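Local coordinates for SusD superfamily protein (Parabacteroides distasonis, PDB 3OTN) that probably binds carbohydrate or another nutrient at the bacterial outer membrane, as a member of the SusD family, at residues T44-L47 with L48-T52; G298-R301 with T302-K305; Q388-R392 with A393-P397; S404-L407 with E408-D412; N422-W425 with F426-R430. All coordinates share one frame; numbering follows the deposited sequence. Where two conformers were deposited one is given.

The five contacts are local turns or helix segments of one chain with more helix than strand. Contacts 1 and 5 adjoin near its middle, centres about 10 Å apart: Asn422 N lies 2.9 Å from Glu49 OE2, and Asn422 ND2 3.0 Å from Ile45 O, both probable hydrogen bonds. Contact 2 meets contact 3 through Lys300 N and Ala393 O, 2.8 Å apart. Contact 3 meets contact 4 by the salt bridge of Arg390 NH1 with Glu409 OE2, 3.0 Å. Contacts 4 and 5 do not touch; their nearest atoms are about 5 Å apart. Ethanediol at contact 3 and acetate at contact 4 probably come from the crystallisation liquor.

Contact 1: residues T44-L47 with L48-T52; sequences TILL and LEYMT
Residues 44-47 have helical torsions without the regular bonds, and the turn closes over Leu48-Tyr50, where Leu46 O takes two donors, Tyr50 N at 2.9 Å and Glu49 N at 3.1 Å. The two reach it differently: Tyr50 N comes nearly along the C=O axis, whereas Glu49 N stands well above the carbonyl plane. Leu48 N to Ile45 O, 3.4 Å, is only a weak bond. One step further on a water takes over: it donates to Leu47 O at 2.7 Å and accepts from Met51 N.

Among the side chains, Leu46 and Tyr50 run alongside each other in the same direction. Leu46 CB sits over one face of the phenol ring, 4.0 Å from its centroid in a CH-pi contact, and is offset toward the rim. The branch turns CG beside its own backbone N (chi1 -60°), which carries CD1 along the ring to within 3.5 Å of Tyr50 OH. That hydroxyl is hydrogen-bonded to Ser284 O, and the rings of Tyr64 and Phe67 also meet Tyr50. Glu49 lays CG 3.6 Å from Ile45 O before bending away at chi2, its carboxylate leading off to Asn422. The whole is a buried, irregular helical turn, extended by a water bridge, in the loop joining strands 42-43 and 55-56.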
# COMPACT_ATOMS: atom_id res chain seq x y z
N THR A 44 0.94 7.34 8.47
CA THR A 44 1.96 6.48 7.88
C THR A 44 1.86 6.38 6.35
O THR A 44 2.89 6.22 5.67
CB THR A 44 1.95 5.06 8.49
OG1 THR A 44 0.59 4.57 8.51
CG2 THR A 44 2.55 5.05 9.89
N ILE A 45 0.64 6.49 5.80
CA ILE A 45 0.46 6.42 4.35
C ILE A 45 1.18 7.51 3.57
O ILE A 45 1.49 7.33 2.39
CB ILE A 45 -1.01 6.39 3.88
CG1 ILE A 45 -1.74 7.73 4.10
CG2 ILE A 45 -1.76 5.19 4.50
CD1 ILE A 45 -3.18 7.71 3.52
N LEU A 46 1.46 8.63 4.24
CA LEU A 46 2.10 9.75 3.58
C LEU A 46 3.53 9.47 3.16
O LEU A 46 3.97 10.06 2.16
CB LEU A 46 2.04 11.03 4.43
CG LEU A 46 0.69 11.59 4.83
CD1 LEU A 46 0.86 12.73 5.80
CD2 LEU A 46 -0.17 12.04 3.61
N LEU A 47 4.24 8.60 3.89
CA LEU A 47 5.64 8.27 3.57
C LEU A 47 5.78 7.77 2.15
O LEU A 47 6.75 8.10 1.45
CB LEU A 47 6.22 7.20 4.52
CG LEU A 47 7.72 6.84 4.35
CD1 LEU A 47 8.64 8.05 4.62
CD2 LEU A 47 8.15 5.67 5.25
N LEU A 48 4.81 6.95 1.74
CA LEU A 48 4.82 6.29 0.44
C LEU A 48 4.19 7.12 -0.67
O LEU A 48 4.20 6.70 -1.81
CB LEU A 48 4.15 4.93 0.53
CG LEU A 48 4.67 3.96 1.61
CD1 LEU A 48 3.84 2.68 1.60
CD2 LEU A 48 6.14 3.64 1.44
N GLU A 49 3.64 8.29 -0.34
CA GLU A 49 3.11 9.21 -1.35
C GLU A 49 3.93 10.46 -1.53
O GLU A 49 3.85 11.11 -2.59
CB GLU A 49 1.67 9.60 -1.00
CG GLU A 49 0.70 8.37 -0.94
CD GLU A 49 0.61 7.60 -2.25
OE1 GLU A 49 0.71 8.21 -3.35
OE2 GLU A 49 0.42 6.37 -2.20
N TYR A 50 4.69 10.84 -0.52
CA TYR A 50 5.40 12.14 -0.58
C TYR A 50 6.59 12.20 -1.49
O TYR A 50 7.00 13.32 -1.85
CB TYR A 50 5.73 12.65 0.80
CG TYR A 50 4.61 13.33 1.58
CD1 TYR A 50 3.40 13.71 0.98
CD2 TYR A 50 4.82 13.69 2.90
CE1 TYR A 50 2.45 14.42 1.71
CE2 TYR A 50 3.86 14.36 3.63
CZ TYR A 50 2.68 14.71 3.04
OH TYR A 50 1.76 15.41 3.80
N MSE A 51 7.13 11.07 -1.95
CA MSE A 51 8.27 11.12 -2.85
C MSE A 51 7.94 10.83 -4.30
O MSE A 51 8.83 10.96 -5.13
CB MSE A 51 9.40 10.20 -2.40
CG MSE A 51 10.04 10.61 -1.07
SE MSE A 51 10.94 12.33 -1.16
CE MSE A 51 11.76 12.39 -2.84
N THR A 52 6.69 10.52 -4.62
CA THR A 52 6.32 10.25 -6.00
C THR A 52 6.41 11.47 -6.89
O THR A 52 6.54 11.32 -8.10
CB THR A 52 4.88 9.71 -6.18
OG1 THR A 52 3.94 10.73 -5.83
CG2 THR A 52 4.63 8.46 -5.33
O HOH W 1 7.02 8.31 -1.27

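Contact 2: residues G298-R301 with T302-K305; sequences GDKR and TEEK
Asp299 O and Lys300 O receive the backbone bonds of this turn, from Thr302 N at 3.2 Å and Glu303 N at 3.0 Å respectively, both of the i to i+3 kind. Thr302 OG1 is also 3.0 Å from Asp299 O; its chi1 of 53° sets the hydroxyl between backbone N and carbonyl carbon, facing back over the turn.

Charged groups secure the start. Arg301 meets the Asp299 carboxylate side-on, NE to OD1 and NH2 to OD2 (2.7 Å), each on a syn lone pair, with OD2 in the guanidinium plane. OD1 accepts a second time, on its anti side, from Arg301 N at 2.8 Å. The guanidinium thus holds a carboxylate that is also tied to the backbone; its NH1 turns to Asp417 and Gln413.

Glu303 reaches back across Lys300 with an extended chain, OE1 passing 4.1 Å from Lys300 CG; the charged atoms, Lys300 NZ and Glu303 OE1, stay 6.2 Å apart, too far for a salt bridge. Instead, a water donates to Glu303 OE2, 2.7 Å, and to Gly298 O. These features make an Asx turn at Asp299 leading into a short 3-10 turn, set between helix 289-292 and strand 308-312.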
# COMPACT_ATOMS: atom_id res chain seq x y z
N GLY A 298 -11.00 12.23 -21.89
CA GLY A 298 -12.21 11.40 -21.74
C GLY A 298 -12.15 10.26 -20.71
O GLY A 298 -13.08 9.43 -20.61
N ASP A 299 -11.08 10.21 -19.92
CA ASP A 299 -10.98 9.18 -18.85
C ASP A 299 -12.07 9.41 -17.79
O ASP A 299 -12.20 10.51 -17.24
CB ASP A 299 -9.58 9.24 -18.24
CG ASP A 299 -9.19 7.98 -17.46
OD1 ASP A 299 -9.97 7.55 -16.62
OD2 ASP A 299 -8.07 7.47 -17.67
N LYS A 300 -12.87 8.38 -17.50
CA LYS A 300 -13.84 8.46 -16.42
C LYS A 300 -13.21 8.86 -15.07
O LYS A 300 -13.85 9.55 -14.28
CB LYS A 300 -14.61 7.16 -16.27
CG LYS A 300 -15.71 7.20 -15.23
CD LYS A 300 -16.59 5.95 -15.29
CE LYS A 300 -17.71 5.96 -14.25
NZ LYS A 300 -18.61 4.82 -14.39
N ARG A 301 -11.98 8.43 -14.81
CA ARG A 301 -11.34 8.69 -13.52
C ARG A 301 -11.16 10.17 -13.22
O ARG A 301 -11.14 10.57 -12.03
CB ARG A 301 -10.00 7.93 -13.42
CG ARG A 301 -10.22 6.40 -13.35
CD ARG A 301 -9.04 5.51 -13.66
NE ARG A 301 -8.51 5.64 -15.02
CZ ARG A 301 -7.73 4.74 -15.61
NH1 ARG A 301 -7.32 3.63 -14.97
NH2 ARG A 301 -7.32 4.96 -16.86
N THR A 302 -11.04 11.00 -14.27
CA THR A 302 -10.91 12.45 -14.11
C THR A 302 -12.24 13.22 -14.23
O THR A 302 -12.25 14.45 -14.21
CB THR A 302 -9.85 13.03 -15.09
OG1 THR A 302 -10.19 12.62 -16.42
CG2 THR A 302 -8.46 12.52 -14.70
N GLU A 303 -13.35 12.51 -14.32
CA GLU A 303 -14.66 13.18 -14.27
C GLU A 303 -14.95 13.56 -12.83
O GLU A 303 -14.51 12.88 -11.88
CB GLU A 303 -15.77 12.30 -14.84
CG GLU A 303 -15.56 11.99 -16.32
CD GLU A 303 -16.65 11.10 -16.91
OE1 GLU A 303 -17.61 10.72 -16.19
OE2 GLU A 303 -16.53 10.78 -18.11
N GLU A 304 -15.68 14.66 -12.67
CA GLU A 304 -15.95 15.24 -11.36
C GLU A 304 -16.54 14.19 -10.43
O GLU A 304 -17.50 13.51 -10.78
CB GLU A 304 -16.92 16.41 -11.48
CG GLU A 304 -17.27 17.12 -10.15
CD GLU A 304 -16.06 17.80 -9.47
OE1 GLU A 304 -15.10 18.19 -10.15
OE2 GLU A 304 -16.14 17.98 -8.24
N LYS A 305 -15.96 14.08 -9.23
CA LYS A 305 -16.41 13.13 -8.22
C LYS A 305 -16.30 11.64 -8.63
O LYS A 305 -17.14 10.81 -8.27
CB LYS A 305 -17.80 13.53 -7.64
CG LYS A 305 -17.70 14.83 -6.81
CD LYS A 305 -19.02 15.34 -6.30
CE LYS A 305 -18.92 16.73 -5.71
NZ LYS A 305 -18.71 17.82 -6.74
O HOH W 2 -15.79 8.40 -19.23
O HOH W 3 -12.04 12.81 -10.99

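Contact 3: residues Q388-R392 with A393-P397; sequences QIRGR and AGLAP. With EDO (1,2-ethanediol), chain S.
Arg390 supplies the tight side of this helix end, folding its side chain back over the residues that follow. NE and NH2 both donate to Ala396 O, at 2.9 Å and 2.8 Å, so one carbonyl oxygen is held side-on near the guanidinium plane. A bend at chi3 (61°) swings the group round to it. Leu395 crosses the arginine at about a right angle and lays CB over one guanidinium face, 3.9 Å from NH2. Beneath, the main chain closes in a Schellman motif: Leu395 N bonds to Arg390 O at 3.0 Å and Gly394 N to Gly391 O at 3.0 Å, with Gly394 in a positive-phi conformation. Ala393 CB tucks 3.4 Å from Arg390 O.

The other side is loose. Gly391 and Gly394 are exposed, as are Ala396 and Pro397, whose side chains point away from the helix end. In the modelled one of its two conformers Gln388 NE2 donates to an ethanediol, a tentative contact remote from the turn.

At this end of helix 380-392, Arg390 also reaches Glu296 and helix 403-418, Arg392 pairs with Asp417 of that helix and with Glu248, Ala393 touches the 298-301 turn, and Ile389 packs on helix 360-375.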
# COMPACT_ATOMS: atom_id res chain seq x y z
N GLN A 388 -10.06 -4.42 -19.94
CA GLN A 388 -11.10 -4.36 -18.91
C GLN A 388 -10.92 -3.11 -18.04
O GLN A 388 -11.87 -2.40 -17.77
CB GLN A 388 -11.11 -5.63 -18.05
CG GLN A 388 -11.61 -6.89 -18.78
CD GLN A 388 -11.02 -8.19 -18.22
OE1 GLN A 388 -10.31 -8.18 -17.20
NE2 GLN A 388 -11.28 -9.32 -18.90
N ILE A 389 -9.67 -2.84 -17.62
CA ILE A 389 -9.34 -1.67 -16.78
C ILE A 389 -9.57 -0.38 -17.53
O ILE A 389 -10.18 0.54 -17.02
CB ILE A 389 -7.92 -1.81 -16.11
CG1 ILE A 389 -7.95 -3.04 -15.16
CG2 ILE A 389 -7.51 -0.53 -15.38
CD1 ILE A 389 -6.57 -3.58 -14.79
N ARG A 390 -9.15 -0.35 -18.79
CA ARG A 390 -9.41 0.77 -19.66
C ARG A 390 -10.92 0.97 -19.91
O ARG A 390 -11.40 2.09 -19.84
CB ARG A 390 -8.64 0.62 -20.99
CG ARG A 390 -7.12 0.86 -20.84
CD ARG A 390 -6.38 0.57 -22.18
NE ARG A 390 -6.86 1.45 -23.22
CZ ARG A 390 -6.45 2.71 -23.44
NH1 ARG A 390 -5.47 3.29 -22.73
NH2 ARG A 390 -7.03 3.41 -24.40
N GLY A 391 -11.65 -0.13 -20.15
CA GLY A 391 -13.12 -0.08 -20.38
C GLY A 391 -13.91 0.49 -19.21
O GLY A 391 -14.82 1.29 -19.40
N ARG A 392 -13.57 0.08 -17.99
CA ARG A 392 -14.14 0.67 -16.80
C ARG A 392 -13.88 2.19 -16.76
O ARG A 392 -14.75 2.94 -16.32
CB ARG A 392 -13.56 -0.00 -15.56
CG ARG A 392 -14.08 0.56 -14.26
CD ARG A 392 -13.68 -0.30 -13.11
NE ARG A 392 -12.24 -0.45 -12.93
CZ ARG A 392 -11.69 -1.35 -12.10
NH1 ARG A 392 -12.45 -2.17 -11.37
NH2 ARG A 392 -10.36 -1.41 -11.97
N ALA A 393 -12.71 2.63 -17.23
CA ALA A 393 -12.40 4.07 -17.32
C ALA A 393 -13.01 4.78 -18.56
O ALA A 393 -12.68 5.94 -18.82
CB ALA A 393 -10.88 4.29 -17.27
N GLY A 394 -13.89 4.12 -19.31
CA GLY A 394 -14.52 4.72 -20.48
C GLY A 394 -13.62 4.90 -21.68
O GLY A 394 -13.98 5.63 -22.59
N LEU A 395 -12.46 4.24 -21.67
CA LEU A 395 -11.47 4.34 -22.72
C LEU A 395 -11.59 3.19 -23.70
O LEU A 395 -11.97 2.07 -23.33
CB LEU A 395 -10.07 4.30 -22.11
CG LEU A 395 -9.76 5.37 -21.08
CD1 LEU A 395 -8.40 5.14 -20.46
CD2 LEU A 395 -9.89 6.79 -21.71
N ALA A 396 -11.24 3.48 -24.95
CA ALA A 396 -11.23 2.47 -26.00
C ALA A 396 -10.15 1.42 -25.74
O ALA A 396 -9.19 1.68 -24.98
CB ALA A 396 -11.01 3.15 -27.40
N PRO A 397 -10.28 0.23 -26.36
CA PRO A 397 -9.27 -0.81 -26.11
C PRO A 397 -7.89 -0.41 -26.60
O PRO A 397 -7.75 0.45 -27.45
CB PRO A 397 -9.79 -2.05 -26.88
CG PRO A 397 -11.11 -1.66 -27.50
CD PRO A 397 -11.23 -0.16 -27.43
C1 EDO S . -9.81 -11.88 -16.07
O1 EDO S . -9.91 -11.67 -17.48
C2 EDO S . -10.44 -10.70 -15.33
O2 EDO S . -11.01 -11.17 -14.10

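Contact 4: residues S404-L407 with E408-D412; sequences SAFL and EEVWD. With ACT (acetate ion), chain H.
Glu408 starts the run: its N bonds to Ser404 O at 3.0 Å, and its side chain, extended beyond CG, passes that same carbonyl with CG 3.4 Å away. Its carboxylate heads toward an acetate, with OE2 2.8 Å from the acetate O; Ser404 OG, in the modelled one of two conformers, is near the same oxygen, an unsettled contact. Glu409 N bonds to Ala405 O, but the side chain bends at chi2 and leaves the turn, its OE2 engaged by Gln413 and by Arg390.

Val410 points back at the first turn, and its N bonds to Phe406 O. CG2, the branch beside the backbone N, pushes 3.5 Å against Phe406 CE2, meeting the ring obliquely. Trp411 follows with the straightest bond of the series, N to Leu407 O (171°). The same carbonyl oxygen lies 3.5 Å above one face of the indole, near its rim. Leu407 crosses the ring at a slant: CD1 is 4.2 Å from the centroid of the five-membered ring, an off-centre CH-pi contact, and CD2 lies near CZ2. Trp411 NE1 turns to Glu369, which ties the indole to helix 360-375 by a hydrogen bond. These i to i+4 pairs belong to one regular alpha-helix, 403-418, whose Phe406, Leu407 and Val410 pack on helices 360-375 and 380-392 in the helical SusD fold.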
# COMPACT_ATOMS: atom_id res chain seq x y z
N SER A 404 7.29 -3.72 -25.32
CA SER A 404 7.72 -2.57 -24.54
C SER A 404 6.57 -1.56 -24.38
O SER A 404 6.32 -1.07 -23.28
CB SER A 404 8.95 -1.93 -25.21
OG SER A 404 9.37 -0.77 -24.53
N ALA A 405 5.88 -1.26 -25.48
CA ALA A 405 4.71 -0.39 -25.44
C ALA A 405 3.62 -0.99 -24.54
O ALA A 405 2.94 -0.25 -23.82
CB ALA A 405 4.13 -0.11 -26.82
N PHE A 406 3.43 -2.32 -24.61
CA PHE A 406 2.47 -2.99 -23.72
C PHE A 406 2.85 -2.90 -22.25
O PHE A 406 2.00 -2.64 -21.41
CB PHE A 406 2.21 -4.44 -24.11
CG PHE A 406 1.06 -5.05 -23.38
CD1 PHE A 406 -0.23 -4.93 -23.88
CD2 PHE A 406 1.26 -5.75 -22.19
CE1 PHE A 406 -1.29 -5.49 -23.20
CE2 PHE A 406 0.20 -6.28 -21.50
CZ PHE A 406 -1.07 -6.15 -22.00
N LEU A 407 4.12 -3.13 -21.92
CA LEU A 407 4.57 -2.96 -20.54
C LEU A 407 4.33 -1.53 -20.03
O LEU A 407 3.89 -1.34 -18.89
CB LEU A 407 6.04 -3.34 -20.42
CG LEU A 407 6.70 -3.29 -19.05
CD1 LEU A 407 5.88 -4.02 -18.00
CD2 LEU A 407 8.11 -3.85 -19.15
N GLU A 408 4.57 -0.53 -20.88
CA GLU A 408 4.37 0.84 -20.45
C GLU A 408 2.88 1.17 -20.26
O GLU A 408 2.52 2.00 -19.40
CB GLU A 408 5.09 1.81 -21.39
CG GLU A 408 6.60 1.65 -21.29
CD GLU A 408 7.41 2.70 -22.03
OE1 GLU A 408 6.82 3.67 -22.55
OE2 GLU A 408 8.65 2.56 -22.04
N GLU A 409 2.01 0.55 -21.06
CA GLU A 409 0.55 0.70 -20.87
C GLU A 409 0.07 0.07 -19.57
O GLU A 409 -0.79 0.64 -18.91
CB GLU A 409 -0.23 0.11 -22.05
CG GLU A 409 -1.76 0.12 -21.89
CD GLU A 409 -2.34 1.52 -21.75
OE1 GLU A 409 -1.72 2.52 -22.18
OE2 GLU A 409 -3.46 1.61 -21.23
N VAL A 410 0.64 -1.09 -19.19
CA VAL A 410 0.35 -1.72 -17.87
C VAL A 410 0.78 -0.78 -16.74
O VAL A 410 0.02 -0.49 -15.83
CB VAL A 410 1.06 -3.08 -17.73
CG1 VAL A 410 0.96 -3.63 -16.31
CG2 VAL A 410 0.52 -4.09 -18.78
N TRP A 411 2.00 -0.25 -16.86
CA TRP A 411 2.48 0.76 -15.93
C TRP A 411 1.51 1.95 -15.88
O TRP A 411 1.13 2.38 -14.79
CB TRP A 411 3.87 1.25 -16.29
CG TRP A 411 4.98 0.28 -16.02
CD1 TRP A 411 4.93 -0.88 -15.25
CD2 TRP A 411 6.31 0.38 -16.51
NE1 TRP A 411 6.16 -1.48 -15.25
CE2 TRP A 411 7.02 -0.74 -16.02
CE3 TRP A 411 6.97 1.30 -17.33
CZ2 TRP A 411 8.38 -0.94 -16.30
CZ3 TRP A 411 8.33 1.09 -17.61
CH2 TRP A 411 9.01 -0.03 -17.10
N ASP A 412 1.08 2.44 -17.05
CA ASP A 412 0.15 3.56 -17.10
C ASP A 412 -1.10 3.27 -16.26
O ASP A 412 -1.53 4.10 -15.41
CB ASP A 412 -0.27 3.91 -18.53
CG ASP A 412 0.72 4.83 -19.26
OD1 ASP A 412 1.84 5.15 -18.76
OD2 ASP A 412 0.37 5.25 -20.38
C ACT H . 10.74 -0.61 -21.05
O ACT H . 9.88 0.10 -21.61
OXT ACT H . 10.85 -1.75 -21.55
CH3 ACT H . 11.60 -0.15 -19.90

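Contact 5: residues N422-W425 with F426-R430; sequences NKMW and FDMLR
Trp425, Phe426 and Met428 bury the most surface here, at the first turn of helix 424-431, where Asp427, Met428 and Leu429 donate in turn to the carbonyls of Lys423, Met424 and Trp425.

The indole of Trp425 is thrown out by a chi1 of -177°, which lays it alongside the next turn. Leu429 covers one of its faces: CG is 4.2 Å from the centroid of the five-membered ring, a CH-pi contact, while CD1 comes 3.6 Å from NE1 and CD2 spreads over the benzo half. Trp425 also meets the ring of Phe463.

The selenomethionine Met428 reaches the other end of the indole. It crosses Trp425 at about a right angle, its selenium 3.8 Å from CE3 and well off the ring normal, an oblique Met-aromatic contact. Its extended chain carries CE to 3.8 Å from CG of Met424, also a selenomethionine, and these two side chains run the same way, both touching Tyr415 of helix 403-418.

Phe426 turns to the opening of the helix, CD2 3.7 Å from Asn422 O, and has a cation-pi partner in Arg131. Elsewhere on the helix Asp427 OD1 forms a salt bridge with Arg430 NH2, 3.0 Å, which comes from above the carboxylate plane; OD2 pairs with Arg414, and Arg430 NH1 with Glu369.

Trp425, Leu429 and the two methionines thus pack together, with Phe426 toward the helix start, while buried charges pair separately, so the segment joins apolar packing to a network of salt bridges in the protein interior.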
# COMPACT_ATOMS: atom_id res chain seq x y z
N ASN A 422 -0.73 3.75 -2.13
CA ASN A 422 0.54 3.28 -1.59
C ASN A 422 1.18 2.19 -2.45
O ASN A 422 1.79 1.25 -1.92
CB ASN A 422 0.39 2.83 -0.09
CG ASN A 422 0.46 4.00 0.93
OD1 ASN A 422 0.53 3.74 2.13
ND2 ASN A 422 0.39 5.26 0.48
N LYS A 423 1.02 2.28 -3.77
CA LYS A 423 1.63 1.31 -4.72
C LYS A 423 2.68 1.92 -5.63
O LYS A 423 3.63 1.23 -6.03
CB LYS A 423 0.55 0.69 -5.63
CG LYS A 423 -0.56 -0.03 -4.92
CD LYS A 423 -0.05 -1.22 -4.14
CE LYS A 423 -1.18 -1.84 -3.30
NZ LYS A 423 -0.78 -3.20 -2.94
N MSE A 424 2.46 3.18 -6.00
CA MSE A 424 3.24 3.88 -7.00
C MSE A 424 4.73 4.01 -6.58
O MSE A 424 5.63 3.80 -7.41
CB MSE A 424 2.60 5.26 -7.26
CG MSE A 424 3.25 6.08 -8.31
SE MSE A 424 2.44 7.85 -8.39
CE MSE A 424 0.73 7.35 -9.24
N TRP A 425 4.98 4.38 -5.33
CA TRP A 425 6.37 4.58 -4.87
C TRP A 425 7.15 3.25 -5.01
O TRP A 425 8.23 3.21 -5.57
CB TRP A 425 6.45 5.11 -3.44
CG TRP A 425 7.87 5.37 -3.00
CD1 TRP A 425 8.52 4.73 -2.01
CD2 TRP A 425 8.80 6.28 -3.58
NE1 TRP A 425 9.80 5.20 -1.90
CE2 TRP A 425 10.00 6.16 -2.85
CE3 TRP A 425 8.74 7.18 -4.63
CZ2 TRP A 425 11.13 6.91 -3.15
CZ3 TRP A 425 9.85 7.92 -4.93
CH2 TRP A 425 11.04 7.78 -4.19
N PHE A 426 6.54 2.17 -4.54
CA PHE A 426 7.13 0.82 -4.69
C PHE A 426 7.34 0.42 -6.18
O PHE A 426 8.39 -0.15 -6.51
CB PHE A 426 6.29 -0.23 -3.97
CG PHE A 426 6.28 -0.10 -2.45
CD1 PHE A 426 7.41 0.27 -1.75
CD2 PHE A 426 5.11 -0.36 -1.75
CE1 PHE A 426 7.39 0.37 -0.35
CE2 PHE A 426 5.07 -0.28 -0.37
CZ PHE A 426 6.21 0.09 0.34
N ASP A 427 6.39 0.74 -7.05
CA ASP A 427 6.61 0.54 -8.52
C ASP A 427 7.86 1.31 -9.04
O ASP A 427 8.70 0.77 -9.78
CB ASP A 427 5.41 1.01 -9.33
CG ASP A 427 4.20 0.13 -9.19
OD1 ASP A 427 4.23 -0.95 -8.55
OD2 ASP A 427 3.17 0.53 -9.79
N MSE A 428 7.98 2.55 -8.63
CA MSE A 428 9.12 3.38 -9.01
C MSE A 428 10.45 2.77 -8.55
O MSE A 428 11.43 2.78 -9.30
CB MSE A 428 8.95 4.82 -8.50
CG MSE A 428 7.80 5.59 -9.14
SE MSE A 428 7.58 7.32 -8.27
CE MSE A 428 6.23 8.17 -9.40
N LEU A 429 10.49 2.22 -7.34
CA LEU A 429 11.72 1.63 -6.81
C LEU A 429 12.11 0.33 -7.54
O LEU A 429 13.29 0.11 -7.83
CB LEU A 429 11.57 1.36 -5.31
CG LEU A 429 11.42 2.59 -4.39
CD1 LEU A 429 11.39 2.14 -2.93
CD2 LEU A 429 12.56 3.66 -4.61
N ARG A 430 11.13 -0.52 -7.85
CA ARG A 430 11.45 -1.80 -8.49
C ARG A 430 11.74 -1.70 -9.99
O ARG A 430 12.47 -2.54 -10.51
CB ARG A 430 10.39 -2.89 -8.17
CG ARG A 430 9.07 -2.70 -8.80
CD ARG A 430 8.09 -3.79 -8.35
NE ARG A 430 6.77 -3.42 -8.82
CZ ARG A 430 6.38 -3.49 -10.10
NH1 ARG A 430 7.20 -3.98 -11.06
NH2 ARG A 430 5.18 -3.07 -10.43